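Local atomic coordinates of periplasmic solute binding protein (Pectobacterium atrosepticum, PDB entry 4RY1), a protein that probably binds a sugar in the periplasm and hands it to an ABC-type importer. Residues Y122-W127 with V132-T137; D167-L172 with F367-E372; R203-F208 with Q375-S380; G269-I274 with R352-Q357; M309-E314 with P326-A331. All blocks are in the same frame, centred on the assembly; numbering follows the deposited sequence.

Interaction 1: Y122-W127 with V132-T137. With GOL (glycerol), chain D.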
# COMPACT_ATOMS: atom_id res chain seq x y z
N TYR A 122 -12.96 1.88 9.54
CA TYR A 122 -13.53 1.44 10.80
C TYR A 122 -14.84 0.71 10.59
O TYR A 122 -15.60 1.02 9.67
CB TYR A 122 -13.77 2.63 11.72
CG TYR A 122 -12.55 3.36 12.23
CD1 TYR A 122 -11.52 2.67 12.89
CD2 TYR A 122 -12.44 4.75 12.13
CE1 TYR A 122 -10.43 3.34 13.42
CE2 TYR A 122 -11.35 5.43 12.65
CZ TYR A 122 -10.34 4.74 13.28
OH TYR A 122 -9.26 5.40 13.84
N ASN A 123 -15.11 -0.22 11.51
CA ASN A 123 -16.38 -0.92 11.57
C ASN A 123 -17.32 -0.12 12.46
O ASN A 123 -17.21 -0.11 13.70
CB ASN A 123 -16.21 -2.34 12.13
CG ASN A 123 -17.50 -3.14 12.04
OD1 ASN A 123 -18.58 -2.61 12.32
ND2 ASN A 123 -17.40 -4.40 11.60
N LYS A 124 -18.21 0.60 11.81
CA LYS A 124 -19.11 1.53 12.50
C LYS A 124 -19.90 0.87 13.62
O LYS A 124 -20.07 1.42 14.71
CB LYS A 124 -20.08 2.16 11.51
CG LYS A 124 -21.11 3.07 12.15
CD LYS A 124 -22.09 3.61 11.11
CE LYS A 124 -23.37 4.16 11.70
NZ LYS A 124 -23.08 5.31 12.59
N THR A 125 -20.42 -0.32 13.34
CA THR A 125 -21.28 -1.03 14.28
C THR A 125 -20.55 -1.28 15.59
O THR A 125 -21.05 -1.00 16.68
CB THR A 125 -21.77 -2.35 13.67
OG1 THR A 125 -22.42 -2.08 12.42
CG2 THR A 125 -22.76 -3.07 14.59
N THR A 126 -19.34 -1.78 15.48
CA THR A 126 -18.53 -2.04 16.68
C THR A 126 -18.19 -0.78 17.51
O THR A 126 -18.34 -0.79 18.73
CB THR A 126 -17.24 -2.78 16.31
OG1 THR A 126 -17.58 -3.89 15.47
CG2 THR A 126 -16.57 -3.27 17.57
N TRP A 127 -17.73 0.28 16.85
CA TRP A 127 -17.44 1.54 17.55
C TRP A 127 -18.69 2.11 18.27
O TRP A 127 -18.61 2.58 19.41
CB TRP A 127 -16.86 2.57 16.56
CG TRP A 127 -15.39 2.30 16.25
CD1 TRP A 127 -14.88 1.37 15.35
CD2 TRP A 127 -14.25 2.92 16.87
NE1 TRP A 127 -13.52 1.41 15.37
CE2 TRP A 127 -13.10 2.34 16.29
CE3 TRP A 127 -14.08 3.91 17.85
CZ2 TRP A 127 -11.81 2.70 16.66
CZ3 TRP A 127 -12.78 4.27 18.22
CH2 TRP A 127 -11.66 3.66 17.62
N VAL A 132 -17.86 4.72 21.57
CA VAL A 132 -16.68 5.54 21.34
C VAL A 132 -16.76 6.15 19.95
O VAL A 132 -17.04 5.48 18.96
CB VAL A 132 -15.38 4.72 21.50
CG1 VAL A 132 -14.16 5.60 21.35
CG2 VAL A 132 -15.36 4.02 22.86
N ALA A 133 -16.53 7.45 19.91
CA ALA A 133 -16.40 8.17 18.65
C ALA A 133 -15.07 7.85 17.99
O ALA A 133 -14.07 7.59 18.65
CB ALA A 133 -16.52 9.67 18.91
N TYR A 134 -15.05 7.94 16.66
CA TYR A 134 -13.79 7.72 15.95
C TYR A 134 -12.78 8.76 16.43
O TYR A 134 -13.13 9.94 16.58
CB TYR A 134 -13.92 7.83 14.42
CG TYR A 134 -14.84 6.86 13.72
CD1 TYR A 134 -15.06 5.57 14.20
CD2 TYR A 134 -15.48 7.23 12.55
CE1 TYR A 134 -15.90 4.69 13.52
CE2 TYR A 134 -16.31 6.36 11.86
CZ TYR A 134 -16.53 5.10 12.36
OH TYR A 134 -17.37 4.24 11.69
N PRO A 135 -11.53 8.35 16.69
CA PRO A 135 -10.56 9.25 17.30
C PRO A 135 -9.97 10.27 16.32
O PRO A 135 -9.69 9.99 15.18
CB PRO A 135 -9.49 8.30 17.83
CG PRO A 135 -9.54 7.13 16.91
CD PRO A 135 -10.99 6.99 16.53
N LYS A 136 -9.83 11.49 16.81
CA LYS A 136 -9.18 12.57 16.06
C LYS A 136 -7.69 12.79 16.47
O LYS A 136 -6.90 13.35 15.69
CB LYS A 136 -10.04 13.85 16.13
CG LYS A 136 -11.30 13.76 15.27
CD LYS A 136 -12.07 15.07 15.15
CE LYS A 136 -13.38 15.04 15.93
NZ LYS A 136 -13.93 16.41 16.14
N THR A 137 -7.32 12.32 17.66
CA THR A 137 -5.95 12.44 18.19
C THR A 137 -5.42 11.11 18.68
O THR A 137 -6.21 10.17 18.90
CB THR A 137 -5.89 13.37 19.39
OG1 THR A 137 -6.68 12.80 20.44
CG2 THR A 137 -6.40 14.73 19.00
C1 GOL D . -19.69 7.54 12.69
O1 GOL D . -20.60 6.69 12.00
C2 GOL D . -19.86 7.39 14.20
O2 GOL D . -20.87 6.43 14.52
C3 GOL D . -18.52 7.00 14.82
O3 GOL D . -17.92 8.21 15.32
O HOH W 1 -9.55 7.99 13.26
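The ring of Tyr134 is layered between two partners: C3 of a glycerol, probably from the crystallisation liquor, sits over the centre of one face, and the Tyr122 ring lies on the opposite face. The tyrosine pair is an offset stack, with centroids 4.7 Å apart and planes inclined by 29°; Tyr122 CD2 makes the nearest approach, 3.4 Å from Tyr134 CD1 and displaced toward the rim. The edge of Tyr134 is turned to Trp127, whose five-membered ring receives it edge-to-face at 82° between planes, Tyr134 CE1 lying 3.7 Å from Trp127 CG. At the far end of the indole, Trp127 CH2 meets Pro135 CD at 3.6 Å, while Val132 CG1 packs on CZ3 of the same ring.

This aromatic cluster of Tyr122, Trp127 and Tyr134 fills the turn from strand 107-123 through helix 124-130 into the loop before helix 138-152. The chain reverses on a backbone bond from Val132 N to Trp127 O (3.1 Å). The phenol ends are held by polar partners: Tyr134 OH is hydrogen-bonded to Glu267 and also lies against Lys124 CA, whereas Tyr122 OH donates to a water that in turn donates to Pro135 O. Trp127 NE1 is bound to the carbonyl of Ala244. With its chain bent at the last torsion (chi4 62°), Lys124 brings NZ to glycerol O1 at 2.9 Å, beside its salt bridge to Asp128; Tyr134 N donates to glycerol O3 across 3.2 Å.

Interaction 2: D167-L172 with F367-E372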
# COMPACT_ATOMS: atom_id res chain seq x y z
N ASP A 167 3.65 -9.91 8.79
CA ASP A 167 4.28 -8.65 8.43
C ASP A 167 3.53 -7.58 9.19
O ASP A 167 2.31 -7.65 9.28
CB ASP A 167 4.19 -8.59 6.89
CG ASP A 167 4.22 -7.22 6.27
OD1 ASP A 167 3.63 -6.25 6.78
OD2 ASP A 167 4.83 -7.15 5.17
N VAL A 168 4.24 -6.62 9.79
CA VAL A 168 3.61 -5.54 10.56
C VAL A 168 4.01 -4.17 9.98
O VAL A 168 4.20 -3.18 10.66
CB VAL A 168 3.84 -5.67 12.08
CG1 VAL A 168 2.90 -4.73 12.85
CG2 VAL A 168 3.63 -7.12 12.50
N LEU A 169 4.09 -4.12 8.66
CA LEU A 169 4.39 -2.86 7.98
C LEU A 169 3.33 -1.80 8.26
O LEU A 169 3.64 -0.61 8.36
CB LEU A 169 4.50 -3.07 6.47
CG LEU A 169 4.67 -1.82 5.59
CD1 LEU A 169 5.91 -1.03 5.94
CD2 LEU A 169 4.70 -2.18 4.12
N ASP A 170 2.07 -2.20 8.35
CA ASP A 170 1.01 -1.21 8.62
C ASP A 170 1.27 -0.42 9.90
O ASP A 170 1.17 0.81 9.90
CB ASP A 170 -0.41 -1.79 8.64
CG ASP A 170 -0.63 -2.89 9.66
OD1 ASP A 170 0.33 -3.51 10.16
OD2 ASP A 170 -1.80 -3.15 9.92
N ILE A 171 1.61 -1.10 10.99
CA ILE A 171 1.82 -0.39 12.26
C ILE A 171 3.16 0.34 12.26
O ILE A 171 3.26 1.42 12.86
CB ILE A 171 1.64 -1.29 13.49
CG1 ILE A 171 0.30 -2.03 13.44
CG2 ILE A 171 1.76 -0.47 14.78
CD1 ILE A 171 -0.94 -1.18 13.34
N LEU A 172 4.16 -0.19 11.56
CA LEU A 172 5.41 0.57 11.34
C LEU A 172 5.11 1.90 10.67
O LEU A 172 5.65 2.94 11.03
CB LEU A 172 6.40 -0.22 10.50
CG LEU A 172 7.70 0.51 10.15
CD1 LEU A 172 8.48 0.77 11.41
CD2 LEU A 172 8.50 -0.33 9.17
N PHE A 367 12.43 2.56 0.88
CA PHE A 367 13.19 1.64 1.73
C PHE A 367 12.50 1.30 3.04
O PHE A 367 12.83 0.29 3.65
CB PHE A 367 14.59 2.19 1.97
CG PHE A 367 15.38 2.31 0.70
CD1 PHE A 367 15.84 1.18 0.04
CD2 PHE A 367 15.62 3.54 0.14
CE1 PHE A 367 16.52 1.28 -1.16
CE2 PHE A 367 16.32 3.66 -1.04
CZ PHE A 367 16.77 2.53 -1.70
N MET A 368 11.53 2.11 3.45
CA MET A 368 10.70 1.77 4.62
C MET A 368 9.93 0.47 4.40
O MET A 368 9.61 -0.24 5.37
CB MET A 368 9.78 2.94 5.03
CG MET A 368 8.42 3.05 4.35
SD MET A 368 7.28 4.24 5.13
CE MET A 368 7.47 3.64 6.79
N GLU A 369 9.67 0.13 3.13
CA GLU A 369 9.00 -1.13 2.78
C GLU A 369 9.96 -2.27 2.39
O GLU A 369 9.52 -3.31 1.91
CB GLU A 369 7.98 -0.91 1.68
CG GLU A 369 7.01 0.20 2.01
CD GLU A 369 5.64 0.01 1.40
OE1 GLU A 369 5.40 -1.02 0.74
OE2 GLU A 369 4.79 0.91 1.58
N ASN A 370 11.26 -2.08 2.61
CA ASN A 370 12.24 -3.14 2.33
C ASN A 370 11.82 -4.40 3.09
O ASN A 370 11.53 -4.31 4.29
CB ASN A 370 13.65 -2.68 2.75
CG ASN A 370 14.68 -3.78 2.67
OD1 ASN A 370 14.76 -4.62 3.57
ND2 ASN A 370 15.52 -3.76 1.64
N GLN A 371 11.78 -5.55 2.43
CA GLN A 371 11.20 -6.74 3.06
C GLN A 371 12.05 -7.20 4.26
O GLN A 371 11.49 -7.62 5.27
CB GLN A 371 11.03 -7.89 2.07
N GLU A 372 13.38 -7.15 4.15
CA GLU A 372 14.23 -7.49 5.31
C GLU A 372 13.99 -6.57 6.49
O GLU A 372 13.94 -6.99 7.65
CB GLU A 372 15.71 -7.42 4.96
CG GLU A 372 16.22 -8.60 4.21
CD GLU A 372 17.74 -8.57 4.02
OE1 GLU A 372 18.17 -8.32 2.88
OE2 GLU A 372 18.48 -8.75 5.00
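Leu169 reaches from the first turn of helix 169-183 to Met368 and Glu369. Its CB points toward the opposing segment; CG stands anti to the backbone N (chi1 174°), and its two methyls meet different residues. CD1 comes to 3.8 Å from Met368 O, while CD2 rests on the carboxylate of Glu369, nearest to Glu369 CD and OE1, both at 3.6 Å, with Glu369 CG only slightly farther off. The two side chains cross at about a right angle. One turn on, Leu172 adds a second methyl to the same carbonyl, its CD2 standing 4.0 Å from Met368 O. That oxygen is buried by the contact and finds no polar partner in the model, an unfavourable feature of the contact.

The carboxylate of Glu369 has its charge met elsewhere, in a salt bridge from OE1 to Lys285. Glu369 and Met368 are each deposited in two conformers, which makes the detail at these side chains less certain than the leucine positions. Behind Leu169, the backbone is set by Asp167, whose OD1 accepts from Leu169 N (2.9 Å, 167° at the hydrogen), the nitrogen approaching from above the carboxylate plane. Leu172 N bonds to Val168 O as the helix begins.

Geometrically, this is packing between two helix starts: an Asx turn at Asp167 leads into helix 169-183, with Val168 at its N-cap position, and Asn370 occupies the N-cap position of helix 371-385.

Interaction 3: R203-F208 with Q375-S380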
# COMPACT_ATOMS: atom_id res chain seq x y z
N ARG A 203 13.62 4.01 20.09
CA ARG A 203 12.94 3.59 21.33
C ARG A 203 11.50 4.08 21.48
O ARG A 203 10.62 3.34 21.93
CB ARG A 203 13.71 4.06 22.54
CG ARG A 203 14.92 3.23 22.76
CD ARG A 203 15.84 3.88 23.77
NE ARG A 203 17.06 3.10 23.91
CZ ARG A 203 17.95 3.27 24.88
NH1 ARG A 203 17.76 4.21 25.81
NH2 ARG A 203 19.03 2.51 24.93
N GLU A 204 11.29 5.33 21.11
CA GLU A 204 9.98 5.96 21.13
C GLU A 204 9.04 5.25 20.15
O GLU A 204 7.86 5.09 20.45
CB GLU A 204 10.12 7.45 20.78
CG GLU A 204 8.81 8.22 20.79
CD GLU A 204 9.00 9.72 20.66
OE1 GLU A 204 10.13 10.15 20.35
OE2 GLU A 204 7.99 10.45 20.79
N LEU A 205 9.58 4.81 19.02
CA LEU A 205 8.81 4.10 17.99
C LEU A 205 8.33 2.75 18.54
O LEU A 205 7.14 2.41 18.43
CB LEU A 205 9.65 3.89 16.72
CG LEU A 205 9.01 3.02 15.63
CD1 LEU A 205 7.81 3.71 15.00
CD2 LEU A 205 10.07 2.65 14.61
N PHE A 206 9.25 2.00 19.13
CA PHE A 206 8.87 0.75 19.80
C PHE A 206 7.95 0.99 21.00
O PHE A 206 7.02 0.22 21.25
CB PHE A 206 10.07 -0.11 20.17
CG PHE A 206 10.64 -0.86 19.01
CD1 PHE A 206 10.11 -2.10 18.63
CD2 PHE A 206 11.64 -0.30 18.23
CE1 PHE A 206 10.63 -2.77 17.52
CE2 PHE A 206 12.14 -0.96 17.12
CZ PHE A 206 11.65 -2.21 16.77
N GLY A 207 8.17 2.09 21.71
CA GLY A 207 7.27 2.46 22.81
C GLY A 207 5.83 2.71 22.34
O GLY A 207 4.88 2.40 23.04
N PHE A 208 5.70 3.30 21.16
CA PHE A 208 4.40 3.58 20.53
C PHE A 208 3.65 2.26 20.26
O PHE A 208 2.46 2.12 20.58
CB PHE A 208 4.66 4.38 19.25
CG PHE A 208 3.44 4.64 18.40
CD1 PHE A 208 2.62 5.73 18.64
CD2 PHE A 208 3.13 3.81 17.33
CE1 PHE A 208 1.51 5.99 17.85
CE2 PHE A 208 2.03 4.07 16.54
CZ PHE A 208 1.22 5.15 16.79
N GLN A 375 10.62 -7.40 8.03
CA GLN A 375 10.74 -8.64 8.82
C GLN A 375 11.52 -8.47 10.11
O GLN A 375 11.14 -9.05 11.13
CB GLN A 375 11.31 -9.78 7.97
CG GLN A 375 10.28 -10.31 6.99
CD GLN A 375 8.94 -10.65 7.65
OE1 GLN A 375 8.90 -11.47 8.57
NE2 GLN A 375 7.86 -10.00 7.20
N LEU A 376 12.53 -7.61 10.10
CA LEU A 376 13.28 -7.30 11.31
C LEU A 376 12.38 -6.61 12.33
O LEU A 376 12.38 -6.94 13.51
CB LEU A 376 14.50 -6.44 10.99
CG LEU A 376 15.50 -6.36 12.15
CD1 LEU A 376 16.14 -7.71 12.42
CD2 LEU A 376 16.58 -5.33 11.88
N TRP A 377 11.61 -5.63 11.87
CA TRP A 377 10.57 -4.97 12.67
C TRP A 377 9.59 -5.99 13.25
O TRP A 377 9.31 -6.00 14.46
CB TRP A 377 9.83 -3.94 11.80
CG TRP A 377 8.55 -3.40 12.33
CD1 TRP A 377 7.30 -3.70 11.88
CD2 TRP A 377 8.37 -2.41 13.37
NE1 TRP A 377 6.36 -2.99 12.58
CE2 TRP A 377 6.98 -2.19 13.49
CE3 TRP A 377 9.24 -1.71 14.21
CZ2 TRP A 377 6.44 -1.28 14.39
CZ3 TRP A 377 8.70 -0.81 15.12
CH2 TRP A 377 7.32 -0.62 15.21
N THR A 378 9.09 -6.85 12.38
CA THR A 378 8.06 -7.84 12.74
C THR A 378 8.56 -8.80 13.82
O THR A 378 7.90 -9.01 14.85
CB THR A 378 7.59 -8.59 11.49
OG1 THR A 378 6.99 -7.64 10.58
CG2 THR A 378 6.59 -9.69 11.83
N THR A 379 9.76 -9.33 13.60
CA THR A 379 10.40 -10.22 14.57
C THR A 379 10.73 -9.49 15.89
O THR A 379 10.64 -10.07 16.98
CB THR A 379 11.60 -10.96 13.97
OG1 THR A 379 12.58 -10.04 13.50
CG2 THR A 379 11.15 -11.84 12.81
N SER A 380 11.08 -8.21 15.79
CA SER A 380 11.33 -7.41 16.99
C SER A 380 10.06 -7.26 17.82
O SER A 380 10.10 -7.37 19.04
CB SER A 380 11.85 -6.02 16.64
OG SER A 380 13.11 -6.10 16.00
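Phe206 and Trp377 meet between helix 199-214 and helix 371-385 in a buried helix-helix contact within one lobe of what is probably the two-lobed periplasmic binding protein fold. The short segments cross at -58°, but their axes approach only to 12.4 Å, so large side chains bridge the gap rather than backbones.

The tight part is aromatic. Trp377 CZ3 sits 3.6 Å above the Phe206 ring plane, displaced toward its rim, and Phe206 CZ is 3.6 Å from Trp377 CE3. With planes inclined by 47° and centroids 4.9 Å apart, the pair is oblique, the two side chains sliding past each other in opposite directions. Trp377 extends across because CG stands anti to its backbone N (chi1 166°); NE1 is hydrogen-bonded to the carbonyl of Val168. Leu205 CD2 touches Trp377 CZ3 at 3.8 Å, and Leu172 packs on both Leu205 and Trp377. Phe398 of helix 391-409 meets the Phe206 ring edge-to-face.

The outer side is looser. Leu376 and Thr379, one partly exposed and the other exposed, make no contact with 203-208, and Arg203 forms a salt bridge with Asp396.

Ser380 closes the packed side with carbon: its CB lies 3.6 Å from Phe206 CE1. Its hydroxyl is turned back on its own helix, Ser380 OG donating to Leu376 O over 2.7 Å, while Ser380 N reaches that oxygen from the opposite face of the carbonyl plane.

Interaction 4: G269-I274 with R352-Q357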
# COMPACT_ATOMS: atom_id res chain seq x y z
N GLY A 269 -12.34 6.86 8.34
CA GLY A 269 -12.17 7.50 9.65
C GLY A 269 -11.23 8.70 9.63
O GLY A 269 -10.43 8.86 8.71
N PRO A 270 -11.31 9.57 10.64
CA PRO A 270 -10.43 10.73 10.70
C PRO A 270 -8.95 10.39 10.63
O PRO A 270 -8.50 9.34 11.07
CB PRO A 270 -10.76 11.36 12.05
CG PRO A 270 -12.11 10.84 12.38
CD PRO A 270 -12.14 9.45 11.84
N PHE A 271 -8.20 11.34 10.06
CA PHE A 271 -6.76 11.26 10.04
C PHE A 271 -6.21 11.69 11.39
O PHE A 271 -6.15 12.87 11.72
CB PHE A 271 -6.20 12.09 8.90
CG PHE A 271 -6.43 11.45 7.57
CD1 PHE A 271 -7.65 11.57 6.94
CD2 PHE A 271 -5.47 10.69 6.98
CE1 PHE A 271 -7.90 10.96 5.73
CE2 PHE A 271 -5.71 10.05 5.77
CZ PHE A 271 -6.92 10.21 5.13
N ILE A 272 -5.79 10.70 12.16
CA ILE A 272 -5.37 10.92 13.54
C ILE A 272 -4.13 11.81 13.55
O ILE A 272 -3.14 11.53 12.88
CB ILE A 272 -5.09 9.59 14.27
CG1 ILE A 272 -6.35 8.71 14.22
CG2 ILE A 272 -4.67 9.85 15.71
CD1 ILE A 272 -6.12 7.29 14.69
N THR A 273 -4.18 12.86 14.35
CA THR A 273 -3.10 13.86 14.35
C THR A 273 -2.78 14.35 15.76
O THR A 273 -3.67 14.47 16.60
CB THR A 273 -3.47 15.06 13.47
OG1 THR A 273 -3.87 14.59 12.18
CG2 THR A 273 -2.32 15.99 13.28
N ILE A 274 -1.50 14.60 16.00
CA ILE A 274 -1.02 15.28 17.22
C ILE A 274 -1.51 16.71 17.16
O ILE A 274 -1.31 17.39 16.16
CB ILE A 274 0.53 15.30 17.32
CG1 ILE A 274 1.12 13.90 17.48
CG2 ILE A 274 0.99 16.13 18.53
CD1 ILE A 274 2.62 13.81 17.33
N ARG A 352 -10.94 10.45 -1.44
CA ARG A 352 -11.34 11.85 -1.36
C ARG A 352 -10.97 12.46 -0.02
O ARG A 352 -10.53 13.60 0.02
CB ARG A 352 -12.83 12.03 -1.68
CG ARG A 352 -13.12 11.84 -3.16
CD ARG A 352 -14.60 11.81 -3.47
NE ARG A 352 -14.82 11.91 -4.92
CZ ARG A 352 -15.98 11.67 -5.53
NH1 ARG A 352 -17.06 11.32 -4.84
NH2 ARG A 352 -16.05 11.79 -6.84
N ALA A 353 -11.08 11.67 1.06
CA ALA A 353 -10.68 12.15 2.39
C ALA A 353 -9.18 12.41 2.44
O ALA A 353 -8.72 13.45 2.96
CB ALA A 353 -11.10 11.17 3.47
N ALA A 354 -8.40 11.49 1.90
CA ALA A 354 -6.94 11.68 1.83
C ALA A 354 -6.59 12.93 1.02
O ALA A 354 -5.70 13.70 1.41
CB ALA A 354 -6.26 10.45 1.25
N ALA A 355 -7.30 13.13 -0.09
CA ALA A 355 -7.05 14.27 -0.96
C ALA A 355 -7.32 15.61 -0.27
O ALA A 355 -6.71 16.65 -0.62
CB ALA A 355 -7.85 14.16 -2.25
N ALA A 356 -8.21 15.61 0.73
CA ALA A 356 -8.55 16.81 1.51
C ALA A 356 -7.56 17.14 2.62
O ALA A 356 -7.62 18.21 3.20
CB ALA A 356 -9.94 16.67 2.11
N GLN A 357 -6.65 16.21 2.92
CA GLN A 357 -5.68 16.42 4.00
C GLN A 357 -4.55 17.33 3.55
O GLN A 357 -4.26 17.41 2.37
CB GLN A 357 -5.07 15.09 4.44
CG GLN A 357 -6.08 14.10 4.97
CD GLN A 357 -7.02 14.70 6.01
OE1 GLN A 357 -6.58 15.13 7.07
NE2 GLN A 357 -8.34 14.71 5.71
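Phe271 lays its ring flat against the side chain of Gln357. CG of the glutamine stands over the ring centre in a CH-pi contact, 3.6 Å from the Phe271 centroid and 13° off the ring normal. The amide follows the same face toward the CD1 side, Gln357 CD lying 3.3 Å from Phe271 CD1, and the ring and amide planes differ by just 15°. The far rim meets helix 346-356: Phe271 CZ is 3.6 Å from Ala354 CA, and Ala353 CB lies in the ring plane at the edge, 3.9 Å from Phe271 CE1.

A bend at chi2 (-49°) folds Gln357 back toward the helix it follows. There NE2 donates to Ala353 O (3.0 Å), the acceptor lying in the amide plane while the nitrogen stands above the carbonyl plane. On the other segment, Thr273 OG1 donates to Phe271 O at 2.9 Å. Leu282 touches both Phe271 and Gln357, and Ser119 of strand 107-123 also touches the ring.

The contact thus joins the loop after strand 266-268 to a helix end through dispersion and CH-pi forces, while the amide's N-H bond to Ala353 O would restrict its rotation, consistent with its lying nearly parallel to the ring.

Interaction 5: M309-E314 with P326-A331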
# COMPACT_ATOMS: atom_id res chain seq x y z
N MET A 309 -5.58 0.77 -21.26
CA MET A 309 -6.05 0.45 -19.90
C MET A 309 -6.27 1.69 -19.01
O MET A 309 -7.23 1.75 -18.23
CB MET A 309 -5.07 -0.52 -19.20
CG MET A 309 -5.05 -1.93 -19.81
SD MET A 309 -3.98 -3.15 -18.90
CE MET A 309 -4.79 -4.67 -19.39
N LEU A 310 -5.37 2.65 -19.11
CA LEU A 310 -5.34 3.78 -18.16
C LEU A 310 -6.07 5.04 -18.63
O LEU A 310 -6.43 5.89 -17.82
CB LEU A 310 -3.90 4.11 -17.77
CG LEU A 310 -3.12 3.00 -17.08
CD1 LEU A 310 -1.76 3.53 -16.60
CD2 LEU A 310 -3.88 2.32 -15.96
N SER A 311 -6.25 5.16 -19.93
CA SER A 311 -6.79 6.39 -20.53
C SER A 311 -7.92 6.20 -21.51
O SER A 311 -8.77 7.09 -21.62
CB SER A 311 -5.64 7.18 -21.17
OG SER A 311 -4.65 7.55 -20.19
N ASN A 312 -7.95 5.11 -22.25
CA ASN A 312 -9.01 4.91 -23.25
C ASN A 312 -10.31 4.58 -22.52
O ASN A 312 -10.32 3.71 -21.67
CB ASN A 312 -8.65 3.77 -24.21
CG ASN A 312 -9.65 3.59 -25.35
OD1 ASN A 312 -10.83 3.34 -25.12
ND2 ASN A 312 -9.17 3.70 -26.58
N PRO A 313 -11.43 5.26 -22.85
CA PRO A 313 -12.70 5.01 -22.15
C PRO A 313 -13.08 3.52 -22.04
O PRO A 313 -13.60 3.09 -21.02
CB PRO A 313 -13.71 5.80 -23.00
CG PRO A 313 -12.91 6.96 -23.51
CD PRO A 313 -11.53 6.38 -23.81
N GLU A 314 -12.82 2.74 -23.09
CA GLU A 314 -13.19 1.33 -23.07
C GLU A 314 -12.34 0.53 -22.05
O GLU A 314 -12.84 -0.33 -21.32
CB GLU A 314 -13.09 0.71 -24.48
CG GLU A 314 -14.14 1.28 -25.42
CD GLU A 314 -15.55 1.14 -24.88
OE1 GLU A 314 -15.91 0.01 -24.49
OE2 GLU A 314 -16.29 2.16 -24.84
N PRO A 326 -8.29 5.83 -10.53
CA PRO A 326 -7.33 6.02 -11.63
C PRO A 326 -6.45 7.24 -11.48
O PRO A 326 -6.94 8.33 -11.12
CB PRO A 326 -8.23 6.19 -12.83
CG PRO A 326 -9.39 5.31 -12.51
CD PRO A 326 -9.62 5.44 -11.04
N ALA A 327 -5.17 7.06 -11.78
CA ALA A 327 -4.21 8.15 -11.75
C ALA A 327 -4.55 9.25 -12.75
O ALA A 327 -4.32 10.43 -12.49
CB ALA A 327 -2.81 7.60 -12.02
N ASN A 328 -5.08 8.87 -13.90
CA ASN A 328 -5.47 9.85 -14.94
C ASN A 328 -6.78 10.53 -14.50
O ASN A 328 -7.79 9.84 -14.38
CB ASN A 328 -5.70 9.13 -16.26
CG ASN A 328 -5.98 10.10 -17.40
OD1 ASN A 328 -6.38 11.24 -17.17
ND2 ASN A 328 -5.68 9.68 -18.63
N PRO A 329 -6.78 11.86 -14.27
CA PRO A 329 -8.02 12.49 -13.82
C PRO A 329 -9.18 12.34 -14.81
O PRO A 329 -10.32 12.33 -14.39
CB PRO A 329 -7.65 13.97 -13.63
CG PRO A 329 -6.39 14.17 -14.38
CD PRO A 329 -5.69 12.84 -14.44
N LYS A 330 -8.89 12.22 -16.10
CA LYS A 330 -9.97 12.04 -17.10
C LYS A 330 -10.64 10.69 -16.91
O LYS A 330 -11.83 10.53 -17.14
CB LYS A 330 -9.44 12.16 -18.52
CG LYS A 330 -8.88 13.54 -18.81
CD LYS A 330 -8.34 13.59 -20.22
CE LYS A 330 -8.05 15.02 -20.63
NZ LYS A 330 -7.37 15.01 -21.95
N ALA A 331 -9.85 9.70 -16.50
CA ALA A 331 -10.38 8.37 -16.21
C ALA A 331 -11.26 8.41 -14.98
O ALA A 331 -12.37 7.83 -14.99
CB ALA A 331 -9.25 7.36 -16.06
O HOH W 2 -4.95 6.32 -14.73
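One direct hydrogen bond joins the segments: Asn328 ND2 donates to Ser311 OG at 2.8 Å. The hydroxyl lies in the amide plane, only 2° out, although the bond is bent to 142° at the hydrogen. Asn328 points its CB toward 309-314, and CG is anti to the backbone N (chi1 -175°), which carries the amide across to the serine.

The water-mediated link is less even. A water accepts from Asn328 N at 2.7 Å and gives only a long, weak bond to Leu310 O.

Capping bonds account for the other arm of the asparagine. Asn328 OD1 accepts from Lys330 N (2.9 Å), the donor standing above the carbonyl plane, so a single amide both caps helix 329-337 and reaches the end of helix 299-310. Asn312 performs the matching N-cap role for helix 313-319: its OD1 takes Glu314 N at 2.9 Å, here in the carbonyl plane. The motif is therefore two N-capped helix starts set around the end of a third helix.

Van der Waals contacts gather at the carbonyl of Leu310, near the end of helix 299-310. Asn328 CB approaches Leu310 O to 3.7 Å, and Ala331 CB comes to 3.6 Å from the same oxygen. Ala331 also touches Val316 of helix 313-319, Phe94 packs on Ser311 and Asn328, and the Leu310 side chain lies on Leu111 and Ile113 of strand 107-123.

In the fold
From the N terminus, interaction 1 closes first, a tight local turn joining strand 107-123 and helix 124-130 to the following loop. Interactions 2 and 3 then open at 167-172 and 203-208 and close at 367-372 and 375-380; their segments alternate, so the two long loops cross. They touch where Val168 meets Trp377 and Thr378, and both use helix 371-385. Within both loops lies interaction 4, from 269-274 to 352-357, and within that lies interaction 5, which closes a short loop. Interaction 4 touches interaction 1 through Lys136 and Thr273, tying the loops beside strand 107-123 together. Interaction 5 stands apart, its centre about 40 Å from that of interaction 3, across the chain's centre.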